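Local coordinates for protein exopolygalacturonate lyase (Vibrio vulnificus, PDB 5A29) that probably cleaves pectate by beta-elimination as a family 2 polysaccharide lyase and binds a manganese ion, at residues Ser49-Thr54 with Asn137-Glu142; Pro55-Gly60 with Ala85-Phe90; Leu364-Leu369 with Lys379-Asp384. All coordinates share one frame; numbering follows the deposited sequence.

Interaction 1 (Ser49-Thr54 with Asn137-Glu142); sequences SQIKTT and NLDTLE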
loop_
_atom_site.group_PDB
_atom_site.type_symbol
_atom_site.label_atom_id
_atom_site.label_comp_id
_atom_site.label_asym_id
_atom_site.label_seq_id
_atom_site.Cartn_x
_atom_site.Cartn_y
_atom_site.Cartn_z
ATOM N N SER A 49 12.802 -20.388 13.301
ATOM C CA SER A 49 12.130 -21.363 14.181
ATOM C C SER A 49 13.249 -22.205 14.848
ATOM O O SER A 49 14.214 -22.526 14.192
ATOM C CB SER A 49 11.258 -22.312 13.371
ATOM O OG SER A 49 10.748 -23.323 14.234
ATOM N N GLN A 50 13.124 -22.494 16.143
ATOM C CA GLN A 50 14.052 -23.451 16.795
ATOM C C GLN A 50 13.548 -24.888 16.611
ATOM O O GLN A 50 14.303 -25.838 16.858
ATOM C CB GLN A 50 14.134 -23.138 18.285
ATOM C CG GLN A 50 14.674 -21.741 18.582
ATOM C CD GLN A 50 15.058 -21.550 20.054
ATOM O OE1 GLN A 50 14.276 -21.800 20.983
ATOM N NE2 GLN A 50 16.267 -21.100 20.264
ATOM N N ILE A 51 12.275 -25.040 16.195
ATOM C CA ILE A 51 11.626 -26.340 16.057
ATOM C C ILE A 51 12.105 -26.968 14.775
ATOM O O ILE A 51 12.459 -28.129 14.750
ATOM C CB ILE A 51 10.072 -26.255 16.053
ATOM C CG1 ILE A 51 9.507 -25.461 17.237
ATOM C CG2 ILE A 51 9.413 -27.636 15.881
ATOM C CD1 ILE A 51 9.780 -26.002 18.609
ATOM N N LYS A 52 12.144 -26.192 13.698
ATOM C CA LYS A 52 12.671 -26.676 12.408
ATOM C C LYS A 52 13.354 -25.540 11.693
ATOM O O LYS A 52 12.715 -24.575 11.290
ATOM C CB LYS A 52 11.539 -27.206 11.523
ATOM C CG LYS A 52 11.979 -27.442 10.097
ATOM C CD LYS A 52 11.423 -28.716 9.515
ATOM C CE LYS A 52 12.466 -29.287 8.564
ATOM N NZ LYS A 52 12.126 -30.659 8.098
ATOM N N THR A 53 14.654 -25.621 11.497
ATOM C CA THR A 53 15.310 -24.383 11.096
ATOM C C THR A 53 15.442 -24.421 9.589
ATOM O O THR A 53 15.812 -25.446 9.031
ATOM C CB THR A 53 16.649 -24.173 11.823
ATOM O OG1 THR A 53 17.278 -25.456 11.952
ATOM C CG2 THR A 53 16.438 -23.537 13.235
ATOM N N THR A 54 15.007 -23.342 8.938
ATOM C CA THR A 54 15.009 -23.224 7.457
ATOM C C THR A 54 15.338 -21.729 7.238
ATOM O O THR A 54 15.378 -20.968 8.197
ATOM C CB THR A 54 13.605 -23.488 6.788
ATOM O OG1 THR A 54 12.634 -22.514 7.244
ATOM C CG2 THR A 54 13.020 -24.877 7.127
ATOM N N ASN A 137 3.216 -22.365 8.006
ATOM C CA ASN A 137 3.546 -22.662 9.411
ATOM C C ASN A 137 5.083 -22.671 9.556
ATOM O O ASN A 137 5.776 -23.494 8.927
ATOM C CB ASN A 137 2.953 -24.038 9.848
ATOM C CG ASN A 137 3.013 -24.246 11.363
ATOM O OD1 ASN A 137 4.074 -24.087 11.981
ATOM N ND2 ASN A 137 1.870 -24.520 11.974
ATOM N N LEU A 138 5.651 -21.726 10.339
ATOM C CA LEU A 138 7.140 -21.601 10.372
ATOM C C LEU A 138 7.832 -22.879 10.989
ATOM O O LEU A 138 8.967 -23.267 10.613
ATOM C CB LEU A 138 7.543 -20.352 11.222
ATOM C CG LEU A 138 9.042 -19.986 11.208
ATOM C CD1 LEU A 138 9.533 -19.386 9.903
ATOM C CD2 LEU A 138 9.341 -18.984 12.334
ATOM N N ASP A 139 7.115 -23.526 11.893
ATOM C CA ASP A 139 7.645 -24.702 12.624
ATOM C C ASP A 139 7.400 -26.019 11.896
ATOM O O ASP A 139 8.176 -26.944 12.057
ATOM C CB ASP A 139 6.994 -24.799 13.981
ATOM C CG ASP A 139 7.255 -23.596 14.830
ATOM O OD1 ASP A 139 8.342 -22.987 14.711
ATOM O OD2 ASP A 139 6.358 -23.216 15.606
ATOM N N THR A 140 6.307 -26.138 11.150
ATOM C CA THR A 140 6.006 -27.443 10.506
ATOM C C THR A 140 6.139 -27.402 8.999
ATOM O O THR A 140 6.265 -28.439 8.366
ATOM C CB THR A 140 4.615 -27.994 10.865
ATOM O OG1 THR A 140 3.613 -27.098 10.394
ATOM C CG2 THR A 140 4.435 -28.205 12.351
ATOM N N LEU A 141 6.190 -26.199 8.417
ATOM C CA LEU A 141 6.212 -25.992 6.942
ATOM C C LEU A 141 4.917 -26.413 6.232
ATOM O O LEU A 141 4.855 -26.397 5.021
ATOM C CB LEU A 141 7.421 -26.600 6.245
ATOM C CG LEU A 141 8.770 -26.360 6.922
ATOM C CD1 LEU A 141 9.804 -27.067 6.079
ATOM C CD2 LEU A 141 9.107 -24.868 7.063
ATOM N N GLU A 142 3.875 -26.721 6.991
ATOM C CA GLU A 142 2.554 -26.975 6.416
ATOM C C GLU A 142 1.952 -25.626 5.984
ATOM O O GLU A 142 2.242 -24.588 6.615
ATOM C CB GLU A 142 1.676 -27.592 7.493
ATOM C CG GLU A 142 2.108 -29.018 7.862
ATOM C CD GLU A 142 1.566 -29.447 9.215
ATOM O OE1 GLU A 142 1.482 -28.601 10.158
ATOM O OE2 GLU A 142 1.227 -30.644 9.339
HETATM O O HOH W 1 11.428 -22.791 9.538
#

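Interaction 2 (Pro55-Gly60 with Ala85-Phe90); sequences PLLADG and ANQQNF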
loop_
_atom_site.group_PDB
_atom_site.type_symbol
_atom_site.label_atom_id
_atom_site.label_comp_id
_atom_site.label_asym_id
_atom_site.label_seq_id
_atom_site.Cartn_x
_atom_site.Cartn_y
_atom_site.Cartn_z
ATOM N N PRO A 55 15.550 -21.310 5.985
ATOM C CA PRO A 55 15.687 -19.869 5.770
ATOM C C PRO A 55 14.413 -19.028 6.006
ATOM O O PRO A 55 14.526 -17.803 6.033
ATOM C CB PRO A 55 16.116 -19.779 4.325
ATOM C CG PRO A 55 16.795 -21.091 4.054
ATOM C CD PRO A 55 15.970 -22.085 4.803
ATOM N N LEU A 56 13.234 -19.648 6.175
ATOM C CA LEU A 56 12.030 -18.837 6.333
ATOM C C LEU A 56 12.100 -17.919 7.559
ATOM O O LEU A 56 12.725 -18.263 8.580
ATOM C CB LEU A 56 10.765 -19.694 6.397
ATOM C CG LEU A 56 10.342 -20.570 5.216
ATOM C CD1 LEU A 56 9.015 -21.188 5.691
ATOM C CD2 LEU A 56 10.194 -19.730 3.953
ATOM N N LEU A 57 11.374 -16.810 7.516
ATOM C CA LEU A 57 11.334 -15.852 8.617
ATOM C C LEU A 57 9.942 -15.778 9.192
ATOM O O LEU A 57 8.954 -15.879 8.457
ATOM C CB LEU A 57 11.717 -14.452 8.106
ATOM C CG LEU A 57 13.198 -14.155 7.907
ATOM C CD1 LEU A 57 13.317 -12.780 7.303
ATOM C CD2 LEU A 57 13.935 -14.132 9.246
ATOM N N ALA A 58 9.875 -15.506 10.492
ATOM C CA ALA A 58 8.663 -15.153 11.157
ATOM C C ALA A 58 8.171 -13.796 10.603
ATOM O O ALA A 58 8.962 -12.918 10.313
ATOM C CB ALA A 58 8.932 -15.044 12.667
ATOM N N ASP A 59 6.864 -13.602 10.527
ATOM C CA ASP A 59 6.326 -12.244 10.276
ATOM C C ASP A 59 6.550 -11.264 11.405
ATOM O O ASP A 59 6.545 -10.047 11.194
ATOM C CB ASP A 59 4.817 -12.323 10.187
ATOM C CG ASP A 59 4.338 -12.718 8.835
ATOM O OD1 ASP A 59 5.130 -13.364 8.127
ATOM O OD2 ASP A 59 3.153 -12.354 8.484
ATOM N N GLY A 60 6.596 -11.756 12.650
ATOM C CA GLY A 60 6.575 -10.847 13.785
ATOM C C GLY A 60 7.269 -11.546 14.983
ATOM O O GLY A 60 7.364 -12.775 14.992
ATOM N N ALA A 85 4.300 -12.414 1.971
ATOM C CA ALA A 85 3.666 -11.158 1.487
ATOM C C ALA A 85 3.823 -9.984 2.529
ATOM O O ALA A 85 3.673 -8.806 2.184
ATOM C CB ALA A 85 2.182 -11.398 1.198
ATOM N N ASN A 86 4.093 -10.339 3.794
ATOM C CA ASN A 86 4.262 -9.378 4.897
ATOM C C ASN A 86 5.765 -9.106 5.218
ATOM O O ASN A 86 6.084 -8.691 6.344
ATOM C CB ASN A 86 3.595 -9.942 6.193
ATOM C CG ASN A 86 2.080 -10.134 6.036
ATOM O OD1 ASN A 86 1.499 -9.681 5.055
ATOM N ND2 ASN A 86 1.447 -10.816 6.985
ATOM N N GLN A 87 6.665 -9.494 4.318
ATOM C CA GLN A 87 8.117 -9.419 4.583
ATOM C C GLN A 87 8.818 -8.727 3.458
ATOM O O GLN A 87 10.037 -8.652 3.447
ATOM C CB GLN A 87 8.695 -10.824 4.725
ATOM C CG GLN A 87 7.993 -11.570 5.875
ATOM C CD GLN A 87 8.452 -13.025 5.974
ATOM O OE1 GLN A 87 9.389 -13.449 5.288
ATOM N NE2 GLN A 87 7.769 -13.787 6.798
ATOM N N GLN A 88 8.059 -8.156 2.511
ATOM C CA GLN A 88 8.733 -7.527 1.350
ATOM C C GLN A 88 9.558 -6.307 1.771
ATOM O O GLN A 88 10.576 -5.986 1.121
ATOM C CB GLN A 88 7.699 -7.173 0.236
ATOM C CG GLN A 88 6.848 -8.403 -0.181
ATOM C CD GLN A 88 7.714 -9.399 -0.952
ATOM O OE1 GLN A 88 8.307 -9.031 -1.955
ATOM N NE2 GLN A 88 7.875 -10.633 -0.435
ATOM N N ASN A 89 9.075 -5.573 2.777
ATOM C CA ASN A 89 9.843 -4.413 3.215
ATOM C C ASN A 89 11.119 -4.792 3.952
ATOM O O ASN A 89 12.065 -4.033 3.945
ATOM C CB ASN A 89 9.025 -3.461 4.025
ATOM C CG ASN A 89 7.976 -2.836 3.201
ATOM O OD1 ASN A 89 8.273 -2.265 2.130
ATOM N ND2 ASN A 89 6.735 -2.863 3.710
ATOM N N PHE A 90 11.110 -5.950 4.590
ATOM C CA PHE A 90 12.367 -6.473 5.155
ATOM C C PHE A 90 13.380 -6.879 4.093
ATOM O O PHE A 90 14.574 -6.599 4.250
ATOM C CB PHE A 90 12.079 -7.619 6.151
ATOM C CG PHE A 90 13.306 -8.047 6.935
ATOM C CD1 PHE A 90 13.806 -7.202 7.949
ATOM C CD2 PHE A 90 14.015 -9.204 6.591
ATOM C CE1 PHE A 90 14.970 -7.568 8.653
ATOM C CE2 PHE A 90 15.146 -9.580 7.293
ATOM C CZ PHE A 90 15.640 -8.743 8.310
HETATM O O HOH W 2 10.046 -16.107 5.094
HETATM O O HOH W 3 5.346 -8.793 9.110
#

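Interaction 3 (Leu364-Leu369 with Lys379-Asp384); sequences LNFYRL and KPIFSD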
loop_
_atom_site.group_PDB
_atom_site.type_symbol
_atom_site.label_atom_id
_atom_site.label_comp_id
_atom_site.label_asym_id
_atom_site.label_seq_id
_atom_site.Cartn_x
_atom_site.Cartn_y
_atom_site.Cartn_z
ATOM N N LEU A 364 -3.959 17.423 -8.457
ATOM C CA LEU A 364 -4.363 18.795 -8.376
ATOM C C LEU A 364 -5.871 18.942 -8.268
ATOM O O LEU A 364 -6.392 19.785 -7.497
ATOM C CB LEU A 364 -3.827 19.615 -9.584
ATOM C CG LEU A 364 -2.289 19.881 -9.567
ATOM C CD1 LEU A 364 -1.866 20.582 -10.873
ATOM C CD2 LEU A 364 -1.987 20.699 -8.323
ATOM N N ASN A 365 -6.565 18.156 -9.077
ATOM C CA ASN A 365 -8.060 18.311 -9.165
ATOM C C ASN A 365 -8.692 17.808 -7.857
ATOM O O ASN A 365 -9.662 18.383 -7.395
ATOM C CB ASN A 365 -8.553 17.507 -10.365
ATOM C CG ASN A 365 -8.277 18.271 -11.678
ATOM O OD1 ASN A 365 -8.307 19.460 -11.646
ATOM N ND2 ASN A 365 -8.095 17.610 -12.773
ATOM N N PHE A 366 -8.077 16.802 -7.249
ATOM C CA PHE A 366 -8.559 16.365 -5.884
ATOM C C PHE A 366 -8.335 17.429 -4.856
ATOM O O PHE A 366 -9.271 17.801 -4.108
ATOM C CB PHE A 366 -7.820 15.103 -5.457
ATOM C CG PHE A 366 -8.196 14.642 -4.050
ATOM C CD1 PHE A 366 -9.486 14.109 -3.814
ATOM C CD2 PHE A 366 -7.343 14.919 -2.960
ATOM C CE1 PHE A 366 -9.867 13.768 -2.490
ATOM C CE2 PHE A 366 -7.704 14.521 -1.667
ATOM C CZ PHE A 366 -8.973 13.954 -1.434
ATOM N N TYR A 367 -7.083 17.937 -4.760
ATOM C CA TYR A 367 -6.846 18.928 -3.704
ATOM C C TYR A 367 -7.565 20.258 -3.919
ATOM O O TYR A 367 -7.857 20.958 -2.967
ATOM C CB TYR A 367 -5.351 19.105 -3.419
ATOM C CG TYR A 367 -4.746 17.856 -2.801
ATOM C CD1 TYR A 367 -4.979 17.561 -1.445
ATOM C CD2 TYR A 367 -3.976 16.978 -3.533
ATOM C CE1 TYR A 367 -4.434 16.452 -0.844
ATOM C CE2 TYR A 367 -3.401 15.835 -2.922
ATOM C CZ TYR A 367 -3.614 15.594 -1.583
ATOM O OH TYR A 367 -3.136 14.448 -0.950
ATOM N N ARG A 368 -7.879 20.634 -5.176
ATOM C CA ARG A 368 -8.645 21.871 -5.340
ATOM C C ARG A 368 -10.012 21.754 -4.694
ATOM O O ARG A 368 -10.547 22.748 -4.249
ATOM C CB ARG A 368 -8.854 22.212 -6.856
ATOM C CG ARG A 368 -7.536 22.553 -7.534
ATOM C CD ARG A 368 -7.762 22.940 -9.037
ATOM N NE ARG A 368 -6.516 23.496 -9.589
ATOM C CZ ARG A 368 -6.440 24.093 -10.785
ATOM N NH1 ARG A 368 -7.536 24.230 -11.551
ATOM N NH2 ARG A 368 -5.302 24.636 -11.191
ATOM N N LEU A 369 -10.557 20.559 -4.640
ATOM C CA LEU A 369 -11.918 20.335 -4.076
ATOM C C LEU A 369 -11.866 20.016 -2.567
ATOM O O LEU A 369 -12.764 20.386 -1.842
ATOM C CB LEU A 369 -12.548 19.093 -4.758
ATOM C CG LEU A 369 -12.767 19.259 -6.273
ATOM C CD1 LEU A 369 -13.439 17.960 -6.751
ATOM C CD2 LEU A 369 -13.677 20.463 -6.458
ATOM N N LYS A 379 -11.132 17.565 3.387
ATOM C CA LYS A 379 -12.602 17.367 3.576
ATOM C C LYS A 379 -13.086 16.033 3.006
ATOM O O LYS A 379 -12.561 15.594 1.964
ATOM C CB LYS A 379 -13.332 18.496 2.828
ATOM C CG LYS A 379 -13.022 19.847 3.444
ATOM C CD LYS A 379 -13.726 20.942 2.665
ATOM C CE LYS A 379 -12.888 21.331 1.451
ATOM N NZ LYS A 379 -12.997 22.793 1.166
ATOM N N PRO A 380 -14.161 15.428 3.613
ATOM C CA PRO A 380 -14.771 14.214 3.053
ATOM C C PRO A 380 -15.756 14.598 1.920
ATOM O O PRO A 380 -16.852 15.157 2.164
ATOM C CB PRO A 380 -15.541 13.600 4.259
ATOM C CG PRO A 380 -15.941 14.817 5.073
ATOM C CD PRO A 380 -14.784 15.812 4.913
ATOM N N ILE A 381 -15.399 14.229 0.686
ATOM C CA ILE A 381 -16.125 14.745 -0.433
ATOM C C ILE A 381 -16.479 13.645 -1.432
ATOM O O ILE A 381 -15.871 12.550 -1.434
ATOM C CB ILE A 381 -15.284 15.839 -1.200
ATOM C CG1 ILE A 381 -13.936 15.258 -1.754
ATOM C CG2 ILE A 381 -15.140 17.121 -0.389
ATOM C CD1 ILE A 381 -13.438 16.067 -2.970
ATOM N N PHE A 382 -17.469 13.957 -2.270
ATOM C CA PHE A 382 -17.664 13.180 -3.530
ATOM C C PHE A 382 -16.886 13.858 -4.672
ATOM O O PHE A 382 -16.401 14.994 -4.504
ATOM C CB PHE A 382 -19.183 13.165 -3.897
ATOM C CG PHE A 382 -20.020 12.297 -2.971
ATOM C CD1 PHE A 382 -20.513 12.827 -1.767
ATOM C CD2 PHE A 382 -20.342 10.982 -3.294
ATOM C CE1 PHE A 382 -21.300 12.035 -0.906
ATOM C CE2 PHE A 382 -21.106 10.185 -2.411
ATOM C CZ PHE A 382 -21.563 10.735 -1.195
ATOM N N SER A 383 -16.709 13.132 -5.821
ATOM C CA SER A 383 -15.819 13.585 -6.885
ATOM C C SER A 383 -16.347 14.855 -7.577
ATOM O O SER A 383 -15.616 15.512 -8.283
ATOM C CB SER A 383 -15.640 12.455 -7.916
ATOM O OG SER A 383 -16.976 12.199 -8.413
ATOM N N ASP A 384 -17.620 15.227 -7.373
ATOM C CA ASP A 384 -18.116 16.545 -7.869
ATOM C C ASP A 384 -17.842 17.681 -6.870
ATOM O O ASP A 384 -18.117 18.849 -7.169
ATOM C CB ASP A 384 -19.624 16.498 -8.089
ATOM C CG ASP A 384 -20.403 16.453 -6.763
ATOM O OD1 ASP A 384 -19.828 16.046 -5.750
ATOM O OD2 ASP A 384 -21.599 16.801 -6.722
HETATM O O HOH W 4 -11.171 23.217 -0.835
#

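Interaction 1 (Ser49-Thr54 with Asn137-Glu142)
Ser49 and Asp139 carry the polar part of this contact between two loops. The Ser49 hydroxyl donates to the carboxylate of Asp139; at 2.5 Å between Ser49 OG and Asp139 OD1 the modelled length is shorter than usual and its exact value doubtful. The same OG also accepts from the backbone N of Ile51 and of Lys52, an ST turn and an ST motif in one; the Lys52 bond is nearly straight at 168°. With OG anti to the Ser49 N (chi1 174°), the hydroxyl takes these two amides while donating across to Asp139. Within the other loop, Asn137 OD1 shapes the turn that presents Asp139: it accepts from the N of Asp139 in the carbonyl plane and from the N of Thr140 well above it, forming an Asx turn and motif.

A water lies between the backbones, 2.8 Å from Lys52 O and 2.7 Å from Leu138 O; it also meets Thr54 OG1, which has a further partner in Leu56 N.

Packing flanks these bonds. Thr54 CG2 meets Leu141 CD2 tip to tip at 3.9 Å, and Ile51 CG1 makes van der Waals contact with the Asp139 carboxylate.

Around the pair, Thr80 of strand 78-82 binds Asp139 OD2, and Tyr116 of helix 105-120 packs on Thr54 and Leu141.

Interaction 2 (Pro55-Gly60 with Ala85-Phe90)
The approach to helix 88-101, where Gln87 stands at the N-cap position, is tied here to the loop that leads from helix 27-46 into strand 60-62. Two side-chain amides of the helix approach do the tying. Gln87 lets its amide nitrogen serve two acceptors of the loop. Its NE2 lies 2.9 Å from Leu57 O, which it meets from above the carbonyl plane through a bent bond (132°). The same Gln87 NE2 is 3.0 Å from Asp59 OD1, which is close to the plane of the amide. A chain extended beyond CG carries the group across to the loop. Asn86 uses ND2 on the other carboxylate oxygen, Asp59 OD2, at 2.7 Å. Each nitrogen meets its carboxylate oxygen nearly end-on, yet the carboxylate plane is turned 61° from the Asn86 amide and 81° from that of Gln87, and the two donors together fix its rotation. Asn83 N adds a further bond to OD1, and Ser82 OG one to Leu57 O, leaving these buried acceptors well supplied.

Waters extend the network: one spans Leu57 N and Gln87 OE1, the other Asp59 O and Asn86 O. The manganese ion lies about 13 Å from the Asn86 side chain. On the apolar side, where Val43 of helix 27-46 touches both residues, Leu57 CD1 approaches the Phe90 ring obliquely, 3.7 Å from CE2.

Interaction 3 (Leu364-Leu369 with Lys379-Asp384)
Leu369 is the hub of this contact, reaching residues 379-384 at three places. Its CB touches the end of Ile381, 3.6 Å from CD1. Farther out, Leu369 CD1 comes to 3.6 Å from the carbonyl oxygen of Ser383. Its own carbonyl oxygen, at the third place, faces the end of Lys379, with Leu369 O and Lys379 CE 3.4 Å apart. The lysine chain bends at chi3 (-84°), and its NZ donates to a water at 2.7 Å that in turn makes a long, weak bond to Leu369 O.

Ile381 CD1 is shared. Besides Leu369, it approaches the Phe366 ring obliquely, 4.3 Å from CE1, and thus sits between two residues one helical turn apart.

The arrangement is a helix followed by a short hairpin: helix 353-370 runs out into strand 371-372, strand 377-378 returns, and the chain beyond it passes back alongside the last turn of the helix. A backbone bond between Lys379 and Ala370 holds the start of this return.

In the next shell, Ile381 and Ser383 are bonded through their backbones to Leu327 and Asn325, and Asn325 OD1 also binds Ser383 OG. Asp332 and Val336 of helix 331-349 touch the Phe366 side chain, while Ala280 packs on Leu369.

In the fold
Interactions 1 and 2 form one continuous region: their centres are 14 Å apart, and residues 49-60, running from helix 27-46 into strand 60-62, supply a side to each. Interaction 2 is nested within the loop that interaction 1 closes. The two touch where Leu138 CD1 packs on the backbone of Leu56 and Leu57, and both border strand 78-82 of the four-stranded antiparallel sheet and helix 105-120. Interaction 3 comes later in the chain, with its centre 37 Å from that of interaction 2. Long-range contacts thus tie the early loop to sheet and helices on one side of the chain's centre, while interaction 3, on the opposite side, joins helix 353-370 to the chain returning from strand 377-378.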